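Local coordinates for protein AmbC (Sorangium cellulosum, PDB 5O15) that dehydrates a polyketide intermediate of ambruticin biosynthesis and then cyclises it, probably closing an oxygen heterocycle, through a bifunctional dehydratase-cyclase domain, at residues A[50-55]-A[170-175]; A[87-92]-A[129-134]; A[141-146]-A[273-278]; A[157-162]-A[182-187]. All blocks are in the same frame, centred on the assembly; numbering follows the deposited sequence. Where two conformers were deposited one is given.

Interaction 1: A[50-55]-A[170-175]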
# COMPACT_ATOMS: atom_id res chain seq x y z
N ASP A 50 5.85 13.20 1.93
CA ASP A 50 6.55 12.99 0.68
C ASP A 50 5.68 12.35 -0.38
O ASP A 50 6.09 12.29 -1.55
CB ASP A 50 7.77 12.10 0.91
CG ASP A 50 8.91 12.78 1.67
OD1 ASP A 50 8.84 13.99 1.92
OD2 ASP A 50 9.89 12.06 1.98
N HIS A 51 4.46 11.90 -0.02
CA HIS A 51 3.58 11.25 -0.98
C HIS A 51 2.72 12.29 -1.68
O HIS A 51 1.53 12.48 -1.40
CB HIS A 51 2.71 10.18 -0.32
CG HIS A 51 2.04 9.31 -1.32
ND1 HIS A 51 0.68 9.35 -1.53
CD2 HIS A 51 2.51 8.38 -2.19
CE1 HIS A 51 0.34 8.49 -2.47
NE2 HIS A 51 1.45 7.89 -2.90
N VAL A 52 3.36 12.97 -2.64
CA VAL A 52 2.72 14.00 -3.44
C VAL A 52 2.29 13.37 -4.75
O VAL A 52 3.14 12.88 -5.51
CB VAL A 52 3.67 15.19 -3.68
CG1 VAL A 52 2.95 16.27 -4.46
CG2 VAL A 52 4.21 15.72 -2.34
N VAL A 53 0.97 13.37 -5.01
CA VAL A 53 0.40 12.72 -6.17
C VAL A 53 -0.07 13.80 -7.13
O VAL A 53 -1.09 14.47 -6.91
CB VAL A 53 -0.76 11.80 -5.78
CG1 VAL A 53 -1.31 11.17 -7.00
CG2 VAL A 53 -0.28 10.76 -4.78
N LEU A 54 0.75 14.05 -8.17
CA LEU A 54 0.41 15.04 -9.20
C LEU A 54 0.09 16.40 -8.58
O LEU A 54 -0.80 17.12 -9.03
CB LEU A 54 -0.72 14.57 -10.11
CG LEU A 54 -0.56 13.22 -10.82
CD1 LEU A 54 -1.80 12.85 -11.61
CD2 LEU A 54 0.72 13.22 -11.71
N GLY A 55 0.81 16.74 -7.51
CA GLY A 55 0.66 18.01 -6.83
C GLY A 55 -0.20 17.97 -5.57
O GLY A 55 -0.21 18.95 -4.82
N ASP A 170 8.76 11.57 -10.50
CA ASP A 170 9.96 12.34 -10.20
C ASP A 170 9.68 13.82 -10.07
O ASP A 170 10.45 14.52 -9.41
CB ASP A 170 11.06 12.02 -11.22
CG ASP A 170 11.54 10.62 -11.07
OD1 ASP A 170 11.88 10.25 -9.93
OD2 ASP A 170 11.57 9.85 -12.05
N ALA A 171 8.65 14.35 -10.72
CA ALA A 171 8.35 15.76 -10.54
C ALA A 171 7.79 16.08 -9.16
O ALA A 171 7.73 17.25 -8.78
CB ALA A 171 7.37 16.25 -11.60
N TRP A 172 7.35 15.05 -8.42
CA TRP A 172 6.46 15.29 -7.29
C TRP A 172 6.94 14.71 -5.97
O TRP A 172 6.84 15.37 -4.94
CB TRP A 172 5.09 14.72 -7.62
CG TRP A 172 4.43 15.34 -8.80
CD1 TRP A 172 4.15 14.73 -9.97
CD2 TRP A 172 3.99 16.69 -8.93
NE1 TRP A 172 3.55 15.61 -10.83
CE2 TRP A 172 3.43 16.82 -10.21
CE3 TRP A 172 4.01 17.80 -8.08
CZ2 TRP A 172 2.85 18.01 -10.65
CZ3 TRP A 172 3.45 18.99 -8.53
CH2 TRP A 172 2.88 19.08 -9.81
N VAL A 173 7.33 13.43 -5.94
CA VAL A 173 7.42 12.77 -4.65
C VAL A 173 8.71 13.15 -3.94
O VAL A 173 9.72 13.56 -4.53
CB VAL A 173 7.29 11.26 -4.76
CG1 VAL A 173 6.05 10.86 -5.48
CG2 VAL A 173 8.48 10.62 -5.38
N GLY A 174 8.66 13.03 -2.62
CA GLY A 174 9.81 13.24 -1.79
C GLY A 174 10.56 11.96 -1.51
O GLY A 174 10.22 10.87 -1.99
N PRO A 175 11.66 12.08 -0.75
CA PRO A 175 12.61 10.96 -0.62
C PRO A 175 12.03 9.67 -0.09
O PRO A 175 12.50 8.59 -0.44
CB PRO A 175 13.65 11.52 0.35
CG PRO A 175 13.57 12.97 0.22
CD PRO A 175 12.18 13.32 -0.14
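Trp172 lays its indole flat against the backbone of Leu54 and Gly55. Leu54 CA sits 3.6 Å from the centroid of the five-membered ring, 13° off its normal, and Gly55 CA 3.8 Å from that of the six-membered ring, two CH-pi contacts on one face. Gly55 suits its place because a beta carbon would press on Trp172 CH2 and, at this phi and psi, jam against the preceding carbonyl O. At the other end the fit is close too: Gly174 N gives a nearly straight hydrogen bond of 2.9 Å to Asp50 O, on a lone pair. Beside this bond, Asp50 CB lies 3.6 Å from Gly174 CA, and any side chain at Gly174 would run into the carboxylate. With His51, Gly55 and Pro60, the chain here matches the HxxxGxxxxP motif, whose histidine serves as catalytic base in related dehydratases, so His51 probably does so here; the contact thus packs a loop of the second hotdog half beside a probable active-site strand. With chi1 -72°, Asp50 CG stands beside its own backbone N, and OD2 reaches Pro175 CD at 3.4 Å and accepts a hydrogen bond from Ala176 N. An alanine at Asp50 would probably leave Ala176 N without that acceptor and open a gap beside the Pro175 ring. Between the ends backbone oxygens pack closely, Val52 O against Trp172 CB and Trp172 O against Val52 CB, 3.4 Å each; the apolar tips meet at longer range, Val52 CG1 4.1 Å from Trp172 CE3. By contrast, Trp172, Gly55 and Pro175 are largely solvent-exposed.

Interaction 2: A[87-92]-A[129-134]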
# COMPACT_ATOMS: atom_id res chain seq x y z
N ALA A 87 -12.09 7.06 -1.04
CA ALA A 87 -11.69 8.47 -1.09
C ALA A 87 -10.32 8.64 -0.47
O ALA A 87 -10.05 8.03 0.57
CB ALA A 87 -12.70 9.30 -0.29
N PRO A 88 -9.49 9.52 -1.03
CA PRO A 88 -8.15 9.74 -0.46
C PRO A 88 -8.23 10.50 0.86
O PRO A 88 -9.22 11.11 1.22
CB PRO A 88 -7.43 10.57 -1.53
CG PRO A 88 -8.53 11.25 -2.27
CD PRO A 88 -9.73 10.34 -2.23
N LEU A 89 -7.11 10.48 1.56
CA LEU A 89 -6.95 11.16 2.83
C LEU A 89 -5.95 12.29 2.58
O LEU A 89 -4.75 12.05 2.39
CB LEU A 89 -6.46 10.18 3.89
CG LEU A 89 -6.46 10.59 5.37
CD1 LEU A 89 -6.44 9.38 6.30
CD2 LEU A 89 -5.38 11.54 5.74
N ALA A 90 -6.47 13.51 2.54
CA ALA A 90 -5.64 14.70 2.38
C ALA A 90 -4.87 14.93 3.66
O ALA A 90 -5.42 14.84 4.75
CB ALA A 90 -6.53 15.90 2.07
N LEU A 91 -3.61 15.21 3.54
CA LEU A 91 -2.75 15.29 4.72
C LEU A 91 -2.50 16.73 5.11
O LEU A 91 -2.13 17.53 4.25
CB LEU A 91 -1.42 14.61 4.45
CG LEU A 91 -1.46 13.09 4.33
CD1 LEU A 91 -0.19 12.55 3.71
CD2 LEU A 91 -1.72 12.44 5.70
N PRO A 92 -2.61 17.07 6.38
CA PRO A 92 -2.27 18.43 6.81
C PRO A 92 -0.77 18.62 6.81
O PRO A 92 -0.01 17.67 7.06
CB PRO A 92 -2.80 18.49 8.25
CG PRO A 92 -2.63 17.08 8.72
CD PRO A 92 -2.92 16.20 7.53
N THR A 129 -14.83 10.63 7.66
CA THR A 129 -14.74 10.37 6.22
C THR A 129 -14.30 8.93 6.02
O THR A 129 -13.29 8.51 6.59
CB THR A 129 -13.71 11.31 5.56
OG1 THR A 129 -14.13 12.68 5.67
CG2 THR A 129 -13.54 10.97 4.08
N ALA A 130 -15.04 8.17 5.20
CA ALA A 130 -14.66 6.80 4.87
C ALA A 130 -13.61 6.82 3.76
O ALA A 130 -13.80 7.47 2.73
CB ALA A 130 -15.86 6.03 4.37
N HIS A 131 -12.50 6.14 3.97
CA HIS A 131 -11.48 6.05 2.95
C HIS A 131 -11.43 4.70 2.27
O HIS A 131 -11.11 4.65 1.07
CB HIS A 131 -10.11 6.37 3.56
CG HIS A 131 -10.04 7.73 4.13
ND1 HIS A 131 -10.09 8.86 3.35
CD2 HIS A 131 -10.00 8.17 5.42
CE1 HIS A 131 -10.07 9.94 4.13
NE2 HIS A 131 -10.00 9.54 5.39
N ALA A 132 -11.75 3.61 2.97
CA ALA A 132 -11.54 2.28 2.45
C ALA A 132 -12.53 1.36 3.14
O ALA A 132 -12.92 1.59 4.28
CB ALA A 132 -10.11 1.75 2.69
N ARG A 133 -12.94 0.32 2.43
CA ARG A 133 -13.81 -0.70 2.95
C ARG A 133 -13.38 -2.03 2.40
O ARG A 133 -12.72 -2.10 1.37
CB ARG A 133 -15.26 -0.48 2.48
CG ARG A 133 -15.89 0.77 2.97
CD ARG A 133 -17.36 0.89 2.53
NE ARG A 133 -17.90 2.13 3.11
CZ ARG A 133 -18.33 2.23 4.36
NH1 ARG A 133 -18.33 1.17 5.16
NH2 ARG A 133 -18.79 3.39 4.81
N GLY A 134 -13.77 -3.10 3.06
CA GLY A 134 -13.44 -4.38 2.51
C GLY A 134 -13.86 -5.51 3.40
O GLY A 134 -14.78 -5.38 4.22
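His131 hands its ND1 proton to Ala87 O, 2.9 Å away, in a hydrogen bond bent to 154°. The acceptor lies in the plane of the imidazole, whereas the nitrogen approaches from above the carbonyl plane, 48° out of it. A chi1 of -60° sets His131 CG beside its own backbone N, which turns the ring toward the 87-92 loop, where ND1 meets Ala87 O. The same carbonyl oxygen, Ala87 O, also receives a CA-H...O contact of 3.4 Å from His131 CA, and a weak return bond runs from Ala87 N to His131 O at 3.3 Å. Over one ring face lies Leu89, its CB 3.9 Å from the imidazole centroid and offset toward CE1, while CD1 continues across to NE2 at 3.7 Å. Leucine suits the place because CB, CG and one methyl, CD1, can follow the ring from CE1 to NE2. The second ring nitrogen, NE2, is hydrogen-bonded to Ser118 OG, which with Ala87 O fixes the rotation of the imidazole. A phenylalanine in place of His131 would probably leave Ala87 O and Ser118 OG without their hydrogen-bond partner on the ring. Further out, a classic beta bulge in strand 129-137 sets His131 and Ala132 together against Val116 of the neighbouring strand. Strand 129-137 runs between strands 112-120 and 79-85 of the first hotdog half; Phe64, from helix 61-75, meets the imidazole with nearly parallel rings and also touches Leu89, joining helix, loop and strand.

Interaction 3: A[141-146]-A[273-278]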
# COMPACT_ATOMS: atom_id res chain seq x y z
N ALA A 141 -3.57 -19.24 -0.92
CA ALA A 141 -2.49 -20.21 -1.00
C ALA A 141 -1.14 -19.52 -0.90
O ALA A 141 -0.97 -18.38 -1.34
CB ALA A 141 -2.57 -20.98 -2.32
N ALA A 142 -0.21 -20.20 -0.27
CA ALA A 142 1.16 -19.72 -0.22
C ALA A 142 1.78 -19.73 -1.62
O ALA A 142 1.46 -20.56 -2.47
CB ALA A 142 1.98 -20.60 0.72
N ALA A 143 2.67 -18.76 -1.86
CA ALA A 143 3.44 -18.69 -3.11
C ALA A 143 4.93 -18.81 -2.82
O ALA A 143 5.43 -18.12 -1.93
CB ALA A 143 3.19 -17.38 -3.84
N THR A 144 5.62 -19.67 -3.55
CA THR A 144 7.03 -19.86 -3.31
C THR A 144 7.79 -18.54 -3.52
O THR A 144 7.43 -17.71 -4.35
CB THR A 144 7.59 -20.93 -4.27
OG1 THR A 144 8.99 -21.07 -4.05
CG2 THR A 144 7.40 -20.58 -5.74
N THR A 145 8.93 -18.42 -2.82
CA THR A 145 9.88 -17.34 -3.03
C THR A 145 11.19 -17.86 -3.60
O THR A 145 12.22 -17.22 -3.47
CB THR A 145 10.10 -16.56 -1.73
OG1 THR A 145 10.42 -17.49 -0.67
CG2 THR A 145 8.83 -15.75 -1.37
N ALA A 146 11.14 -18.99 -4.30
CA ALA A 146 12.34 -19.50 -4.95
C ALA A 146 12.92 -18.51 -5.96
O ALA A 146 14.13 -18.50 -6.21
CB ALA A 146 12.05 -20.84 -5.62
N SER A 273 -0.16 -8.86 -9.43
CA SER A 273 0.08 -9.48 -8.14
C SER A 273 1.43 -9.02 -7.62
O SER A 273 2.32 -8.63 -8.39
CB SER A 273 0.07 -11.02 -8.24
OG SER A 273 1.15 -11.47 -9.05
N ILE A 274 1.60 -9.08 -6.31
CA ILE A 274 2.84 -8.66 -5.66
C ILE A 274 3.26 -9.73 -4.69
O ILE A 274 2.46 -10.12 -3.82
CB ILE A 274 2.70 -7.32 -4.92
CG1 ILE A 274 2.27 -6.22 -5.87
CG2 ILE A 274 4.00 -6.96 -4.18
CD1 ILE A 274 1.88 -4.92 -5.18
N GLU A 275 4.50 -10.17 -4.77
CA GLU A 275 5.07 -11.10 -3.80
C GLU A 275 6.35 -10.49 -3.26
O GLU A 275 7.16 -9.99 -4.04
CB GLU A 275 5.35 -12.45 -4.43
CG GLU A 275 4.14 -13.17 -4.99
CD GLU A 275 4.63 -14.18 -5.98
OE1 GLU A 275 5.34 -15.13 -5.56
OE2 GLU A 275 4.43 -13.97 -7.21
N LEU A 276 6.54 -10.57 -1.95
CA LEU A 276 7.68 -9.96 -1.27
C LEU A 276 8.43 -11.01 -0.46
O LEU A 276 7.81 -11.81 0.25
CB LEU A 276 7.20 -8.83 -0.36
CG LEU A 276 6.38 -7.75 -1.06
CD1 LEU A 276 5.83 -6.75 -0.08
CD2 LEU A 276 7.20 -7.02 -2.12
N ALA A 277 9.75 -10.97 -0.56
CA ALA A 277 10.65 -11.87 0.13
C ALA A 277 11.68 -11.10 0.93
O ALA A 277 12.16 -10.04 0.52
CB ALA A 277 11.36 -12.78 -0.88
N ASP A 278 12.05 -11.66 2.08
CA ASP A 278 13.08 -11.08 2.92
C ASP A 278 14.48 -11.38 2.41
O ASP A 278 14.67 -12.09 1.42
CB ASP A 278 12.90 -11.48 4.39
CG ASP A 278 13.24 -12.94 4.70
OD1 ASP A 278 13.99 -13.60 3.95
OD2 ASP A 278 12.72 -13.40 5.76
O HOH W 1 5.94 -17.38 -6.72
O HOH W 2 6.11 -15.27 -3.05
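Glu275 reaches its carboxylate to Ala143, with OE1 3.6 Å from the CB of that alanine, a van der Waals contact in which the short methyl lets the loop come close to the acid. The chi1 of -61° puts Glu275 CG beside the backbone N, and the chain then runs extended, carrying the acid across to the loop. No direct hydrogen bond joins the two segments. Instead a water donates to both sides, 2.8 Å to Thr144 O and 2.6 Å to Glu275 OE1. A second water lies within bonding distance of the same two oxygens, 3.1 Å from Thr144 O and 2.6 Å from Glu275 OE1, but cannot donate to every acceptor around it at once. Strand 269-277 belongs to the second half of the double hotdog fold, and loop 141-146 to the long connection from strand 129-137 of the first half to strand 158-160 of the second. Around the carboxylate the other partners are Trp147 NE1, bonded to OE1, and Arg258, in a salt bridge with OE2; together they are likely to favour the ionised acid. One step along, Thr145 turns its methyl to the strand, CG2 lying 3.9 Å from Ala277 CB, while its OG1 is hydrogen-bonded to Gly281 O. Threonine does both jobs through its two branches. Thr144 faces the other way and closes an ST turn, its OG1 accepting from Ala146 N at 3.0 Å; a bound glycerol, probably from the crystallisation liquor, is hydrogen-bonded to the hydroxyls of both threonines.

Interaction 4: A[157-162]-A[182-187]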
# COMPACT_ATOMS: atom_id res chain seq x y z
N ALA A 157 16.67 -11.75 -17.52
CA ALA A 157 16.04 -10.49 -17.17
C ALA A 157 16.65 -9.34 -17.95
O ALA A 157 17.84 -9.33 -18.28
CB ALA A 157 16.23 -10.27 -15.68
N GLU A 158 15.81 -8.37 -18.28
CA GLU A 158 16.29 -7.14 -18.86
C GLU A 158 16.20 -6.03 -17.83
O GLU A 158 15.21 -5.99 -17.08
CB GLU A 158 15.43 -6.75 -20.07
CG GLU A 158 15.79 -7.52 -21.33
CD GLU A 158 17.14 -7.10 -21.89
OE1 GLU A 158 17.55 -5.95 -21.63
OE2 GLU A 158 17.79 -7.90 -22.59
N PRO A 159 17.18 -5.16 -17.71
CA PRO A 159 17.12 -4.10 -16.70
C PRO A 159 15.99 -3.12 -16.96
O PRO A 159 15.68 -2.79 -18.11
CB PRO A 159 18.48 -3.41 -16.82
CG PRO A 159 19.30 -4.31 -17.55
CD PRO A 159 18.46 -5.14 -18.43
N VAL A 160 15.41 -2.64 -15.87
CA VAL A 160 14.55 -1.47 -15.86
C VAL A 160 15.36 -0.37 -15.20
O VAL A 160 15.79 -0.51 -14.05
CB VAL A 160 13.26 -1.75 -15.08
CG1 VAL A 160 12.43 -0.49 -14.96
CG2 VAL A 160 12.45 -2.86 -15.75
N ASP A 161 15.58 0.73 -15.91
CA ASP A 161 16.43 1.79 -15.37
C ASP A 161 15.60 2.59 -14.37
O ASP A 161 14.78 3.43 -14.75
CB ASP A 161 16.92 2.67 -16.50
CG ASP A 161 17.79 3.79 -16.02
OD1 ASP A 161 18.03 3.93 -14.81
OD2 ASP A 161 18.27 4.54 -16.89
N VAL A 162 15.83 2.36 -13.08
CA VAL A 162 15.00 3.03 -12.08
C VAL A 162 15.38 4.49 -11.90
O VAL A 162 14.64 5.22 -11.25
CB VAL A 162 15.00 2.25 -10.75
CG1 VAL A 162 14.57 0.82 -10.99
CG2 VAL A 162 16.37 2.32 -10.10
N ALA A 182 16.78 -1.16 -7.57
CA ALA A 182 17.10 -1.78 -8.85
C ALA A 182 15.89 -2.59 -9.28
O ALA A 182 15.12 -3.05 -8.43
CB ALA A 182 18.30 -2.72 -8.71
N ALA A 183 15.70 -2.76 -10.58
CA ALA A 183 14.58 -3.54 -11.09
C ALA A 183 14.93 -4.11 -12.46
O ALA A 183 15.76 -3.56 -13.19
CB ALA A 183 13.31 -2.68 -11.16
N TRP A 184 14.26 -5.19 -12.82
CA TRP A 184 14.43 -5.90 -14.07
C TRP A 184 13.10 -6.51 -14.45
O TRP A 184 12.19 -6.63 -13.62
CB TRP A 184 15.42 -7.05 -13.93
CG TRP A 184 16.77 -6.68 -13.42
CD1 TRP A 184 17.88 -6.48 -14.18
CD2 TRP A 184 17.18 -6.49 -12.05
NE1 TRP A 184 18.96 -6.19 -13.38
CE2 TRP A 184 18.55 -6.17 -12.07
CE3 TRP A 184 16.51 -6.57 -10.82
CZ2 TRP A 184 19.28 -5.95 -10.90
CZ3 TRP A 184 17.24 -6.34 -9.65
CH2 TRP A 184 18.62 -6.03 -9.71
N ARG A 185 12.99 -6.97 -15.69
CA ARG A 185 11.80 -7.65 -16.13
C ARG A 185 12.12 -8.91 -16.90
O ARG A 185 13.11 -8.98 -17.64
CB ARG A 185 10.92 -6.73 -16.92
CG ARG A 185 11.35 -6.38 -18.28
CD ARG A 185 10.35 -5.34 -18.82
NE ARG A 185 8.99 -5.84 -18.66
CZ ARG A 185 7.91 -5.09 -18.40
NH1 ARG A 185 7.99 -3.77 -18.27
NH2 ARG A 185 6.73 -5.69 -18.27
N VAL A 186 11.30 -9.92 -16.66
CA VAL A 186 11.24 -11.13 -17.49
C VAL A 186 9.80 -11.19 -17.95
O VAL A 186 8.91 -11.59 -17.17
CB VAL A 186 11.64 -12.40 -16.73
CG1 VAL A 186 11.69 -13.58 -17.68
CG2 VAL A 186 12.97 -12.24 -16.03
N GLY A 187 9.53 -10.75 -19.17
CA GLY A 187 8.17 -10.80 -19.67
C GLY A 187 7.26 -9.95 -18.79
O GLY A 187 7.54 -8.77 -18.53
O HOH W 3 17.67 -1.44 -12.29
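Two antiparallel strands of the second hotdog half, 158-160 and 182-186, pair at the edge of the strand array, their short axes diverging from strict antiparallel to 137°. Glu158 and Arg185 form the hydrogen-bonded pair: Glu158 N reaches Arg185 O, and Arg185 N reaches Glu158 O, each at 2.8 Å. A third bond, Val160 N to Ala183 O, is 2.9 Å long, with the donor 41° above the carbonyl plane. There the strands part, and a water takes over the link, donating to Val160 O at 2.7 Å and accepting from Ala183 N. Pro159, in the non-hydrogen-bonded position opposite Trp184, suits a place where the backbone owes no N-H to its neighbour; its CA touches Trp184 CD1 at 3.5 Å, and a chi1 of -56° sets Trp184 CG beside its own backbone N. A small residue suits position Ala183, since Val162 CG1 comes within 3.7 Å of its CB and Val160 packs on it too. Toward the start of strand 158-160, Ala157 CB touches both Trp184 CB and Val186 CG2, 3.8 Å from each. The Arg185 guanidinium turns back side-on, NE and NH2 both gripping Gly187 O in its plane. Gly187, with positive phi, begins the short turn to strand 189-195, so strand 158-160 adds a short outer strand to the hairpin of strands 180-186 and 189-195, an edge-strand pairing at the border of the hotdog sheet.

Overall arrangement
Along the chain, interaction 2 closes first, lying between the two segments of interaction 1, while interaction 4 falls between those of interaction 3; interaction 1 alternates with both 3 and 4. Interaction 2 belongs to the first hotdog half, interaction 4 to the second; interaction 3 sets the connecting loop on a strand of the second, and interaction 1 ties one half to the other. Centres of interactions 1 and 2 are about 18 Å apart, as are those of 3 and 4, whereas 2 and 4 stand about 33 Å apart on opposite sides of the chain's centre. Interactions 2, 3 and 4 reach the same antiparallel strand array. One chain thus builds a double hotdog, with interaction 1 beside the probable active-site motif.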